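Local coordinates for protein ATP-dependent Clp protease proteolytic subunit (Plasmodium falciparum, PDB 4GM2) that is a catalytically inactive subunit of the apicoplast Clp protease complex, a ring-forming relative of ATP-dependent serine peptidases, at residues S34-P39 against N66-I71; S56-I61 against Y94-V99; P60-I65 against Y100-G105; I110-A115 against F131-S136; T170-N175 against D194-D199. One frame throughout, in Å; residues are numbered along the deposited sequence.

Overall arrangement
Three of the five contacts follow strand 61-67 or its approach. Contact 2 joins the turns that lead into strands 61-67 and 99-103, contact 3 pairs those strands, and contact 1 takes over where 61-67 runs out into a turn. Contacts 3 and 4 are buried: the first combines a ladder of backbone bonds with an aromatic cluster facing a neighbouring subunit, the second is van der Waals packing without hydrogen bonds. They meet where T101 OG1 bonds to A115 O. Contacts 1, 2 and 5 are only partly buried. Serine hydroxyls tie backbones together in contacts 1 and 2, whereas in contact 5 one lysine chain covers a phenylalanine and a second passes a backbone carbonyl. Contact 5 touches contact 4 through L197 and I198.

Contact 1 of 5, residues S34-P39 against N66-I71; sequences SSPIYP and NSTGDI
S67 meets S35 where the end of strand 61-67 passes the loop after strand 30-33, and its hydroxyl also makes an ST turn within its own segment. From S67, CB passes S35 O, and OG, placed anti to the backbone N (chi1 179°), donates to that carbonyl at 2.7 Å, approaching from above the carbonyl plane. In the ST turn the same S67 OG accepts from G69 N, two residues on, at 3.0 Å. I37 CG1 packs beside it, 3.8 Å from S67 OG. Beyond S67 the chain makes a type II' turn from T68 to I71, whose second position, with positive phi, suits G69. The carbonyl of G69 accepts from I37 N at 2.8 Å; I37 is itself the centre of an inverse gamma turn. In active ClpP relatives the glycine-rich loop at this place contributes to the oxyanion hole. P36 lies alongside T68, its CG near T68 OG1. T68 OG1 itself bonds to I71 O, 2.8 Å away, almost straight on to the carbonyl.

Contact 2 of 5, residues S56-I61 against Y94-V99; sequences SKRKPI and YISSDV
Two neighbouring serines, S96 and S97, meet the carbonyl of K57: each OG lies 2.6 Å from K57 O. Each hydroxyl also lies within bonding reach of the E53 carboxylate on helix 39-55, so its single proton could go to either acceptor. With chi1 at -67°, S97 OG stands beside its own backbone N and also faces K59 N, in a weak bond of 3.4 Å. The tight apolar part lies beneath. There I61 CD1 reaches I95 CD1 at 3.9 Å, the two side chains crossing at about a right angle, and rests on S97 CB; L49 and L52 of helix 39-55 also touch I61. Branched I61 suits a buried start of strand, and I61 N donates to D98 O at 2.8 Å. K204 of a neighbouring subunit bonds to I95 O. The outer side is looser: K57, R58 and K59 are exposed, and R58 lays its CG against S96. Small hydroxyls thus let an exposed basic turn close on a more buried, serine-bearing one.

Contact 3 of 5, residues P60-I65 against Y100-G105; sequences PIHLYI and YTYCLG
The ring of Y102 lies over that of Y64 in an offset stack, centroids 4.3 Å apart and planes 11° from parallel, with Y102 CD1 above the middle of the Y64 ring. L104 fills the hollow at the Y64 edge, its CD1 3.5 Å from Y64 CD2. At the far end of Y102 the hydroxyl comes to the edge of the H62 ring and hydrogen-bonds H62 ND1 at 2.7 Å, which helps to hold the turn of the imidazole. Next along, P60 presents CB to a face of the Y100 ring, 4.1 Å from the centroid, a CH-pi contact for which a compact, rigid proline is well shaped. With chi1 near -50° in both Y100 and Y102, the rings lean back alongside their own backbone N, toward P60 and H62 respectively. On the other face of the sheet L63 CD2 packs against T101 CG2 at 4.0 Å, while T101 OG1 turns to A115 O. Between the strands runs a parallel ladder, from Y100 N to I61 O through to L104 N to I65 O. Y54 of a neighbouring subunit meets H62 edge-to-face and bonds to Y64 OH. These paired parallel strands belong to the ClpP fold, and their aromatic face at the subunit boundary probably corresponds to the hydrophobic pocket where active relatives receive loops of the ATPase partner.

Contact 4 of 5, residues I110-A115 against F131-S136; sequences IACILA and FCLNQS
With chi1 of C112 at -175°, the sulfur swings anti to the backbone N and reaches down from the helix between F131 and L133, both of which hold CG anti to their carbonyl carbon. C112 SG ends 4.0 Å from F131 CB and equally far from L133 CD2, so a single slim side chain fits the gap between two bulky neighbours on one side of the strand. C112 CB rests against C132 O. C112 suits this place because it is short enough to let the helix lie close to the strand and has a polarisable, weakly polar tip. The axes of 110-115 and 131-133 cross at 112°, 7.3 Å apart at closest, a crossing in the core of the ClpP fold. In active members of the family the catalytic serine stands at the start of this helix and the histidine just after this strand; here those places appear to be taken by G109 and N134, in keeping with an inactive subunit. No hydrogen bond joins the two segments. I113 CG1 adds a looser touch on L133 CD2 at 4.5 Å, and helix 148-170 covers both through I166. L197 packs against C112 from the turn before strand 200-201.

Contact 5 of 5, residues T170-N175 against D194-D199; sequences TEKDTN and DFKLID
K172 lays its aliphatic chain over a face of F195, the main apolar interaction: K172 CE stands 3.8 Å from the ring centroid and 13° off the normal, a CH-pi contact. The chain bends at chi2 so that CD and CE run over the ring, and at chi4, which sets the direction of NZ; 5.0 Å from the same centroid, NZ adds at most a weak cation-pi attraction. T170 brings its methyl, CG2, obliquely to the ring, 3.9 Å from F195 CE2, and to L197 CD2; its OG1 hydrogen-bonds I166 O, so a residue with one polar and one apolar branch suits this position. Side-chain carbons also rest on carbonyls: K196 CB on T170 O, T170 CB on F195 O. Among the charges, E171 OE1 and K172 NZ each lie 4.4 Å from K196 NZ, so attraction and repulsion there would probably offset each other in part. K196, with positive phi, closes helix 189-194 in a Schellman motif, and the contact sets that helix end against the chain leaving helix 148-170.

Contact 1 of 5, residues S34-P39 against N66-I71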
# COMPACT_ATOMS: atom_id res chain seq x y z
N SER A 34 1.63 -7.89 -22.11
CA SER A 34 2.48 -6.78 -22.53
C SER A 34 3.84 -6.81 -21.86
O SER A 34 4.45 -5.77 -21.64
CB SER A 34 1.79 -5.45 -22.22
OG SER A 34 1.49 -5.37 -20.84
N SER A 35 4.32 -8.01 -21.56
CA SER A 35 5.59 -8.21 -20.88
C SER A 35 6.12 -9.61 -21.19
O SER A 35 5.41 -10.41 -21.80
CB SER A 35 5.40 -8.05 -19.37
OG SER A 35 4.57 -9.08 -18.86
N PRO A 36 7.36 -9.91 -20.76
CA PRO A 36 7.80 -11.31 -20.76
C PRO A 36 6.85 -12.17 -19.94
O PRO A 36 6.27 -11.69 -18.97
CB PRO A 36 9.17 -11.23 -20.08
CG PRO A 36 9.66 -9.86 -20.38
CD PRO A 36 8.45 -8.98 -20.44
N ILE A 37 6.68 -13.44 -20.31
CA ILE A 37 5.78 -14.31 -19.57
C ILE A 37 6.48 -14.91 -18.35
O ILE A 37 6.94 -16.05 -18.37
CB ILE A 37 5.15 -15.42 -20.47
CG1 ILE A 37 4.72 -14.84 -21.82
CG2 ILE A 37 3.96 -16.08 -19.76
CD1 ILE A 37 4.17 -15.86 -22.79
N TYR A 38 6.55 -14.10 -17.28
CA TYR A 38 7.05 -14.55 -15.98
C TYR A 38 6.10 -15.59 -15.38
O TYR A 38 4.94 -15.66 -15.78
CB TYR A 38 7.14 -13.37 -15.01
CG TYR A 38 8.00 -12.21 -15.48
CD1 TYR A 38 7.42 -11.07 -16.03
CD2 TYR A 38 9.39 -12.25 -15.35
CE1 TYR A 38 8.20 -10.01 -16.46
CE2 TYR A 38 10.18 -11.19 -15.77
CZ TYR A 38 9.57 -10.07 -16.33
OH TYR A 38 10.35 -9.02 -16.75
N PRO A 39 6.58 -16.39 -14.41
CA PRO A 39 5.73 -17.38 -13.74
C PRO A 39 4.36 -16.84 -13.31
O PRO A 39 3.35 -17.53 -13.50
CB PRO A 39 6.55 -17.78 -12.51
CG PRO A 39 7.97 -17.61 -12.95
CD PRO A 39 7.99 -16.51 -13.98
N ASN A 66 1.98 -8.46 -26.78
CA ASN A 66 3.21 -7.73 -27.08
C ASN A 66 4.28 -8.21 -26.12
O ASN A 66 4.51 -7.62 -25.06
CB ASN A 66 2.99 -6.22 -26.95
CG ASN A 66 4.15 -5.40 -27.48
OD1 ASN A 66 4.96 -5.89 -28.26
ND2 ASN A 66 4.24 -4.15 -27.05
N SER A 67 4.94 -9.31 -26.48
CA SER A 67 5.81 -10.04 -25.56
C SER A 67 7.04 -10.63 -26.23
O SER A 67 7.01 -10.98 -27.41
CB SER A 67 5.01 -11.17 -24.90
OG SER A 67 5.82 -11.91 -24.00
N THR A 68 8.12 -10.75 -25.45
CA THR A 68 9.35 -11.40 -25.90
C THR A 68 9.44 -12.84 -25.38
O THR A 68 10.51 -13.47 -25.41
CB THR A 68 10.61 -10.59 -25.50
OG1 THR A 68 10.62 -10.38 -24.08
CG2 THR A 68 10.63 -9.24 -26.21
N GLY A 69 8.31 -13.36 -24.92
CA GLY A 69 8.20 -14.75 -24.48
C GLY A 69 8.81 -15.00 -23.12
O GLY A 69 8.54 -14.26 -22.17
N ASP A 70 9.64 -16.03 -23.03
CA ASP A 70 10.29 -16.41 -21.77
C ASP A 70 11.70 -15.85 -21.61
O ASP A 70 12.39 -16.18 -20.65
CB ASP A 70 10.30 -17.93 -21.59
CG ASP A 70 11.13 -18.65 -22.65
OD1 ASP A 70 11.34 -18.09 -23.74
OD2 ASP A 70 11.56 -19.79 -22.38
N ILE A 71 12.14 -15.04 -22.57
CA ILE A 71 13.44 -14.36 -22.46
C ILE A 71 13.29 -12.85 -22.29
O ILE A 71 12.32 -12.24 -22.76
CB ILE A 71 14.42 -14.70 -23.63
CG1 ILE A 71 13.86 -14.30 -24.99
CG2 ILE A 71 14.79 -16.18 -23.61
CD1 ILE A 71 14.37 -12.97 -25.51

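Contact 2 of 5, residues S56-I61 against Y94-V99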
# COMPACT_ATOMS: atom_id res chain seq x y z
N SER A 56 -19.14 -15.28 -18.65
CA SER A 56 -19.93 -15.40 -19.88
C SER A 56 -19.43 -16.55 -20.74
O SER A 56 -18.23 -16.66 -21.02
CB SER A 56 -19.90 -14.10 -20.68
OG SER A 56 -20.42 -13.03 -19.92
N LYS A 57 -20.35 -17.40 -21.18
CA LYS A 57 -19.98 -18.71 -21.69
C LYS A 57 -19.41 -18.72 -23.10
O LYS A 57 -18.26 -19.12 -23.28
CB LYS A 57 -21.12 -19.71 -21.54
CG LYS A 57 -20.65 -21.12 -21.22
CD LYS A 57 -20.31 -21.28 -19.74
CE LYS A 57 -19.61 -22.60 -19.48
NZ LYS A 57 -20.39 -23.79 -19.92
N ARG A 58 -20.18 -18.29 -24.10
CA ARG A 58 -19.69 -18.37 -25.48
C ARG A 58 -19.45 -16.99 -26.05
O ARG A 58 -19.97 -16.64 -27.12
CB ARG A 58 -20.67 -19.17 -26.35
CG ARG A 58 -20.52 -20.68 -26.25
CD ARG A 58 -21.85 -21.38 -26.49
NE ARG A 58 -22.79 -21.13 -25.39
CZ ARG A 58 -22.82 -21.83 -24.26
NH1 ARG A 58 -21.98 -22.84 -24.06
NH2 ARG A 58 -23.70 -21.51 -23.32
N LYS A 59 -18.66 -16.20 -25.33
CA LYS A 59 -18.43 -14.82 -25.69
C LYS A 59 -16.94 -14.59 -25.93
O LYS A 59 -16.12 -14.87 -25.06
CB LYS A 59 -18.94 -13.91 -24.56
CG LYS A 59 -19.16 -12.47 -24.97
CD LYS A 59 -19.94 -11.72 -23.91
CE LYS A 59 -20.37 -10.36 -24.42
NZ LYS A 59 -21.12 -9.64 -23.36
N PRO A 60 -16.58 -14.08 -27.12
CA PRO A 60 -15.17 -13.95 -27.50
C PRO A 60 -14.29 -13.24 -26.47
O PRO A 60 -14.72 -12.26 -25.85
CB PRO A 60 -15.23 -13.15 -28.81
CG PRO A 60 -16.56 -13.47 -29.38
CD PRO A 60 -17.48 -13.62 -28.19
N ILE A 61 -13.08 -13.76 -26.29
CA ILE A 61 -12.07 -13.14 -25.44
C ILE A 61 -10.95 -12.60 -26.32
O ILE A 61 -10.52 -13.26 -27.27
CB ILE A 61 -11.52 -14.14 -24.40
CG1 ILE A 61 -12.64 -14.56 -23.44
CG2 ILE A 61 -10.33 -13.55 -23.65
CD1 ILE A 61 -12.33 -15.80 -22.62
N TYR A 94 -10.05 -25.80 -24.14
CA TYR A 94 -11.15 -26.36 -23.35
C TYR A 94 -12.35 -25.44 -23.31
O TYR A 94 -13.47 -25.88 -23.56
CB TYR A 94 -10.72 -26.71 -21.91
CG TYR A 94 -11.88 -26.97 -20.97
OH TYR A 94 -12.69 -25.58 -16.51
N ILE A 95 -12.12 -24.16 -23.00
CA ILE A 95 -13.22 -23.20 -22.79
C ILE A 95 -14.05 -22.97 -24.05
O ILE A 95 -13.54 -23.09 -25.17
CB ILE A 95 -12.74 -21.85 -22.20
CG1 ILE A 95 -11.79 -21.12 -23.16
CG2 ILE A 95 -12.11 -22.04 -20.83
CD1 ILE A 95 -11.60 -19.66 -22.82
N SER A 96 -15.32 -22.64 -23.86
CA SER A 96 -16.24 -22.47 -24.98
C SER A 96 -16.06 -21.13 -25.68
O SER A 96 -16.34 -21.01 -26.88
CB SER A 96 -17.69 -22.63 -24.52
OG SER A 96 -18.01 -21.68 -23.53
N SER A 97 -15.59 -20.13 -24.94
CA SER A 97 -15.34 -18.80 -25.48
C SER A 97 -14.17 -18.86 -26.44
O SER A 97 -13.09 -19.34 -26.08
CB SER A 97 -15.03 -17.81 -24.37
OG SER A 97 -16.15 -17.58 -23.53
N ASP A 98 -14.38 -18.41 -27.67
CA ASP A 98 -13.30 -18.27 -28.64
C ASP A 98 -12.37 -17.19 -28.14
O ASP A 98 -12.83 -16.16 -27.63
CB ASP A 98 -13.85 -17.86 -30.02
CG ASP A 98 -14.75 -18.92 -30.64
OD1 ASP A 98 -14.61 -20.11 -30.32
OD2 ASP A 98 -15.61 -18.55 -31.48
N VAL A 99 -11.07 -17.41 -28.26
CA VAL A 99 -10.13 -16.33 -27.98
C VAL A 99 -9.46 -15.85 -29.27
O VAL A 99 -8.85 -16.63 -30.00
CB VAL A 99 -9.12 -16.64 -26.82
CG1 VAL A 99 -9.58 -17.83 -25.99
CG2 VAL A 99 -7.71 -16.86 -27.33

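Contact 3 of 5, residues P60-I65 against Y100-G105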
# COMPACT_ATOMS: atom_id res chain seq x y z
N PRO A 60 -16.58 -14.08 -27.12
CA PRO A 60 -15.17 -13.95 -27.50
C PRO A 60 -14.29 -13.24 -26.47
O PRO A 60 -14.72 -12.26 -25.85
CB PRO A 60 -15.23 -13.15 -28.81
CG PRO A 60 -16.56 -13.47 -29.38
CD PRO A 60 -17.48 -13.62 -28.19
N ILE A 61 -13.08 -13.76 -26.29
CA ILE A 61 -12.07 -13.14 -25.44
C ILE A 61 -10.95 -12.60 -26.32
O ILE A 61 -10.52 -13.26 -27.27
CB ILE A 61 -11.52 -14.14 -24.40
CG1 ILE A 61 -12.64 -14.56 -23.44
CG2 ILE A 61 -10.33 -13.55 -23.65
CD1 ILE A 61 -12.33 -15.80 -22.62
N HIS A 62 -10.50 -11.38 -26.02
CA HIS A 62 -9.52 -10.71 -26.86
C HIS A 62 -8.17 -10.69 -26.21
O HIS A 62 -7.90 -9.89 -25.30
CB HIS A 62 -9.99 -9.30 -27.19
CG HIS A 62 -11.33 -9.26 -27.87
ND1 HIS A 62 -11.47 -9.37 -29.21
CD2 HIS A 62 -12.62 -9.14 -27.35
CE1 HIS A 62 -12.77 -9.32 -29.53
NE2 HIS A 62 -13.48 -9.18 -28.39
N LEU A 63 -7.30 -11.58 -26.67
CA LEU A 63 -5.94 -11.70 -26.15
C LEU A 63 -4.96 -10.87 -26.96
O LEU A 63 -4.56 -11.26 -28.06
CB LEU A 63 -5.51 -13.17 -26.12
CG LEU A 63 -4.10 -13.51 -25.63
CD1 LEU A 63 -3.85 -12.96 -24.23
CD2 LEU A 63 -3.88 -15.01 -25.66
N TYR A 64 -4.59 -9.72 -26.42
CA TYR A 64 -3.61 -8.85 -27.07
C TYR A 64 -2.21 -9.23 -26.60
O TYR A 64 -1.97 -9.40 -25.40
CB TYR A 64 -3.90 -7.38 -26.77
CG TYR A 64 -5.10 -6.83 -27.51
CD1 TYR A 64 -6.40 -7.03 -27.03
CD2 TYR A 64 -4.94 -6.11 -28.68
CE1 TYR A 64 -7.50 -6.53 -27.70
CE2 TYR A 64 -6.04 -5.60 -29.37
CZ TYR A 64 -7.31 -5.82 -28.87
OH TYR A 64 -8.39 -5.31 -29.55
N ILE A 65 -1.29 -9.35 -27.55
CA ILE A 65 0.06 -9.83 -27.25
C ILE A 65 1.14 -8.87 -27.72
O ILE A 65 1.20 -8.51 -28.90
CB ILE A 65 0.31 -11.24 -27.83
CG1 ILE A 65 -0.62 -12.26 -27.16
CG2 ILE A 65 1.76 -11.65 -27.64
CD1 ILE A 65 -0.70 -13.59 -27.87
N TYR A 100 -9.62 -14.56 -29.55
CA TYR A 100 -8.97 -13.93 -30.69
C TYR A 100 -7.63 -13.40 -30.20
O TYR A 100 -7.55 -12.86 -29.10
CB TYR A 100 -9.81 -12.77 -31.24
CG TYR A 100 -11.26 -13.08 -31.58
CD1 TYR A 100 -11.70 -14.40 -31.77
CD2 TYR A 100 -12.18 -12.05 -31.77
CE1 TYR A 100 -13.02 -14.67 -32.09
CE2 TYR A 100 -13.50 -12.31 -32.09
CZ TYR A 100 -13.92 -13.63 -32.25
OH TYR A 100 -15.23 -13.89 -32.58
N THR A 101 -6.59 -13.54 -31.01
CA THR A 101 -5.27 -13.00 -30.66
C THR A 101 -4.89 -11.81 -31.55
O THR A 101 -5.20 -11.80 -32.75
CB THR A 101 -4.16 -14.07 -30.70
OG1 THR A 101 -4.18 -14.75 -31.97
CG2 THR A 101 -4.35 -15.09 -29.60
N TYR A 102 -4.25 -10.81 -30.95
CA TYR A 102 -3.80 -9.62 -31.66
C TYR A 102 -2.35 -9.33 -31.28
O TYR A 102 -2.07 -9.07 -30.11
CB TYR A 102 -4.65 -8.41 -31.28
CG TYR A 102 -6.15 -8.60 -31.37
CD1 TYR A 102 -6.84 -9.31 -30.38
CD2 TYR A 102 -6.88 -8.05 -32.42
CE1 TYR A 102 -8.21 -9.49 -30.45
CE2 TYR A 102 -8.26 -8.22 -32.49
CZ TYR A 102 -8.91 -8.94 -31.51
OH TYR A 102 -10.27 -9.11 -31.58
N CYS A 103 -1.44 -9.37 -32.25
CA CYS A 103 -0.05 -9.02 -31.95
C CYS A 103 0.17 -7.53 -32.13
O CYS A 103 -0.02 -6.99 -33.22
CB CYS A 103 0.95 -9.82 -32.79
SG CYS A 103 2.67 -9.49 -32.32
N LEU A 104 0.57 -6.88 -31.04
CA LEU A 104 0.70 -5.42 -30.99
C LEU A 104 2.13 -4.91 -31.19
O LEU A 104 2.37 -3.71 -31.10
CB LEU A 104 0.13 -4.90 -29.68
CG LEU A 104 -1.27 -4.26 -29.67
CD1 LEU A 104 -2.26 -4.98 -30.57
CD2 LEU A 104 -1.78 -4.19 -28.24
N GLY A 105 3.06 -5.82 -31.48
CA GLY A 105 4.46 -5.45 -31.67
C GLY A 105 5.37 -6.65 -31.78
O GLY A 105 5.95 -6.89 -32.84

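Contact 4 of 5, residues I110-A115 against F131-S136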
# COMPACT_ATOMS: atom_id res chain seq x y z
N ILE A 110 7.65 -18.44 -26.96
CA ILE A 110 6.42 -19.01 -26.43
C ILE A 110 5.24 -18.06 -26.63
O ILE A 110 4.08 -18.49 -26.66
CB ILE A 110 6.56 -19.46 -24.95
CG1 ILE A 110 6.93 -18.27 -24.04
CG2 ILE A 110 7.59 -20.58 -24.84
CD1 ILE A 110 6.76 -18.55 -22.56
N ALA A 111 5.53 -16.77 -26.78
CA ALA A 111 4.51 -15.78 -27.09
C ALA A 111 4.01 -15.94 -28.53
O ALA A 111 2.85 -15.63 -28.82
CB ALA A 111 5.03 -14.38 -26.85
N CYS A 112 4.87 -16.43 -29.41
CA CYS A 112 4.49 -16.73 -30.80
C CYS A 112 3.57 -17.95 -30.86
O CYS A 112 2.59 -17.94 -31.61
CB CYS A 112 5.73 -16.95 -31.66
SG CYS A 112 5.39 -17.19 -33.42
N ILE A 113 3.90 -18.98 -30.09
CA ILE A 113 3.04 -20.16 -29.94
C ILE A 113 1.66 -19.73 -29.46
O ILE A 113 0.63 -20.15 -30.02
CB ILE A 113 3.65 -21.16 -28.93
CG1 ILE A 113 4.97 -21.72 -29.47
CG2 ILE A 113 2.67 -22.28 -28.61
CD1 ILE A 113 5.85 -22.35 -28.41
N LEU A 114 1.64 -18.88 -28.44
CA LEU A 114 0.41 -18.36 -27.87
C LEU A 114 -0.42 -17.61 -28.91
O LEU A 114 -1.62 -17.86 -29.04
CB LEU A 114 0.71 -17.46 -26.68
CG LEU A 114 -0.48 -17.10 -25.80
CD1 LEU A 114 -1.19 -18.36 -25.32
CD2 LEU A 114 -0.02 -16.24 -24.62
N ALA A 115 0.23 -16.71 -29.65
CA ALA A 115 -0.45 -15.94 -30.70
C ALA A 115 -1.10 -16.82 -31.77
O ALA A 115 -2.25 -16.59 -32.16
CB ALA A 115 0.52 -14.94 -31.32
N PHE A 131 7.41 -11.70 -35.27
CA PHE A 131 7.20 -13.01 -34.67
C PHE A 131 8.49 -13.81 -34.77
O PHE A 131 9.25 -13.65 -35.72
CB PHE A 131 6.08 -13.75 -35.41
CG PHE A 131 4.79 -12.99 -35.46
CD1 PHE A 131 4.56 -12.04 -36.45
CD2 PHE A 131 3.79 -13.24 -34.53
CE1 PHE A 131 3.36 -11.34 -36.49
CE2 PHE A 131 2.59 -12.54 -34.57
CZ PHE A 131 2.38 -11.59 -35.55
N CYS A 132 8.72 -14.66 -33.78
CA CYS A 132 9.92 -15.47 -33.74
C CYS A 132 9.65 -16.84 -33.15
O CYS A 132 8.92 -16.96 -32.16
CB CYS A 132 11.00 -14.77 -32.92
SG CYS A 132 12.55 -15.70 -32.83
N LEU A 133 10.22 -17.86 -33.77
CA LEU A 133 10.27 -19.19 -33.18
C LEU A 133 11.72 -19.54 -32.85
O LEU A 133 12.60 -19.50 -33.73
CB LEU A 133 9.65 -20.24 -34.11
CG LEU A 133 8.13 -20.19 -34.32
CD1 LEU A 133 7.73 -21.01 -35.54
CD2 LEU A 133 7.36 -20.65 -33.09
N ASN A 134 11.98 -19.84 -31.59
CA ASN A 134 13.32 -20.18 -31.14
C ASN A 134 13.69 -21.61 -31.53
O ASN A 134 12.81 -22.48 -31.62
CB ASN A 134 13.47 -20.00 -29.63
CG ASN A 134 13.12 -18.60 -29.17
OD1 ASN A 134 13.48 -17.60 -29.81
ND2 ASN A 134 12.43 -18.51 -28.04
N GLN A 135 14.98 -21.83 -31.76
CA GLN A 135 15.51 -23.17 -31.96
C GLN A 135 15.17 -24.01 -30.73
O GLN A 135 15.44 -23.58 -29.60
CB GLN A 135 17.02 -23.11 -32.17
CG GLN A 135 17.67 -24.45 -32.44
CD GLN A 135 19.17 -24.45 -32.18
OE1 GLN A 135 19.73 -25.47 -31.78
NE2 GLN A 135 19.81 -23.31 -32.41
N SER A 136 14.57 -25.17 -30.95
CA SER A 136 14.10 -26.04 -29.87
C SER A 136 15.11 -26.16 -28.73
O SER A 136 16.29 -26.45 -28.96
CB SER A 136 13.71 -27.42 -30.40
OG SER A 136 12.53 -27.35 -31.16

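Contact 5 of 5, residues T170-N175 against D194-D199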
# COMPACT_ATOMS: atom_id res chain seq x y z
N THR A 170 -0.28 -24.09 -37.77
CA THR A 170 0.20 -23.63 -39.07
C THR A 170 -0.23 -24.54 -40.23
O THR A 170 0.01 -24.22 -41.39
CB THR A 170 1.74 -23.53 -39.08
OG1 THR A 170 2.30 -24.81 -38.76
CG2 THR A 170 2.22 -22.49 -38.07
N GLU A 171 -0.88 -25.66 -39.89
CA GLU A 171 -1.33 -26.66 -40.86
C GLU A 171 -0.16 -27.26 -41.65
O GLU A 171 -0.23 -27.40 -42.87
CB GLU A 171 -2.39 -26.08 -41.81
CG GLU A 171 -3.73 -25.82 -41.16
CD GLU A 171 -4.65 -24.99 -42.03
OE1 GLU A 171 -4.36 -24.81 -43.23
OE2 GLU A 171 -5.68 -24.50 -41.50
N LYS A 172 0.90 -27.61 -40.93
CA LYS A 172 2.10 -28.18 -41.54
C LYS A 172 2.46 -29.50 -40.87
O LYS A 172 2.04 -29.76 -39.74
CB LYS A 172 3.27 -27.20 -41.44
CG LYS A 172 2.92 -25.78 -41.86
CD LYS A 172 4.08 -25.06 -42.51
CE LYS A 172 3.67 -23.66 -42.94
NZ LYS A 172 2.47 -23.63 -43.82
N ASP A 173 3.23 -30.33 -41.59
CA ASP A 173 3.72 -31.61 -41.07
C ASP A 173 4.67 -31.41 -39.89
O ASP A 173 5.36 -30.39 -39.81
CB ASP A 173 4.44 -32.40 -42.16
CG ASP A 173 3.51 -32.87 -43.27
OD1 ASP A 173 2.28 -32.71 -43.15
OD2 ASP A 173 4.02 -33.41 -44.28
N THR A 174 4.72 -32.38 -38.98
CA THR A 174 5.66 -32.30 -37.86
C THR A 174 7.11 -32.38 -38.33
O THR A 174 8.01 -31.91 -37.63
CB THR A 174 5.39 -33.37 -36.77
OG1 THR A 174 5.18 -34.64 -37.38
CG2 THR A 174 4.18 -33.00 -35.92
N ASN A 175 7.32 -32.96 -39.51
CA ASN A 175 8.64 -33.05 -40.14
C ASN A 175 9.21 -31.69 -40.53
O ASN A 175 10.38 -31.40 -40.27
CB ASN A 175 8.60 -33.95 -41.38
CG ASN A 175 7.91 -35.27 -41.13
OD1 ASN A 175 6.76 -35.32 -40.67
ND2 ASN A 175 8.60 -36.36 -41.45
N ASP A 194 1.70 -15.82 -44.30
CA ASP A 194 2.06 -16.83 -45.29
C ASP A 194 2.37 -18.18 -44.63
O ASP A 194 1.98 -19.23 -45.15
CB ASP A 194 3.27 -16.36 -46.11
CG ASP A 194 3.33 -17.02 -47.47
OD1 ASP A 194 4.27 -17.81 -47.72
OD2 ASP A 194 2.44 -16.74 -48.30
N PHE A 195 3.05 -18.14 -43.49
CA PHE A 195 3.41 -19.35 -42.76
C PHE A 195 2.22 -19.89 -41.96
O PHE A 195 2.29 -20.97 -41.38
CB PHE A 195 4.60 -19.08 -41.83
CG PHE A 195 5.30 -20.33 -41.35
CD1 PHE A 195 6.20 -20.99 -42.18
CD2 PHE A 195 5.07 -20.82 -40.07
CE1 PHE A 195 6.85 -22.14 -41.74
CE2 PHE A 195 5.71 -21.96 -39.63
CZ PHE A 195 6.61 -22.62 -40.46
N LYS A 196 1.12 -19.13 -41.97
CA LYS A 196 -0.13 -19.47 -41.28
C LYS A 196 -0.03 -19.44 -39.75
O LYS A 196 -0.77 -20.15 -39.06
CB LYS A 196 -0.70 -20.80 -41.79
CG LYS A 196 -1.65 -20.63 -42.97
CD LYS A 196 -1.86 -21.92 -43.74
CE LYS A 196 -0.93 -22.00 -44.94
NZ LYS A 196 -1.38 -23.06 -45.89
N LEU A 197 0.87 -18.61 -39.24
CA LEU A 197 0.93 -18.29 -37.82
C LEU A 197 -0.20 -17.32 -37.47
O LEU A 197 -0.69 -17.28 -36.34
CB LEU A 197 2.27 -17.64 -37.47
CG LEU A 197 3.51 -18.50 -37.25
CD1 LEU A 197 4.75 -17.62 -37.19
CD2 LEU A 197 3.39 -19.33 -35.98
N ILE A 198 -0.59 -16.54 -38.47
CA ILE A 198 -1.50 -15.41 -38.33
C ILE A 198 -2.47 -15.48 -39.51
O ILE A 198 -2.15 -16.07 -40.55
CB ILE A 198 -0.69 -14.08 -38.35
CG1 ILE A 198 0.11 -13.91 -37.05
CG2 ILE A 198 -1.57 -12.87 -38.63
CD1 ILE A 198 -0.71 -13.79 -35.78
N ASP A 199 -3.64 -14.88 -39.35
CA ASP A 199 -4.65 -14.88 -40.39
C ASP A 199 -4.74 -13.57 -41.17
O ASP A 199 -4.69 -13.57 -42.40
CB ASP A 199 -6.02 -15.25 -39.80
CG ASP A 199 -6.03 -16.64 -39.21
OD1 ASP A 199 -5.76 -17.60 -39.97
OD2 ASP A 199 -6.32 -16.78 -38.01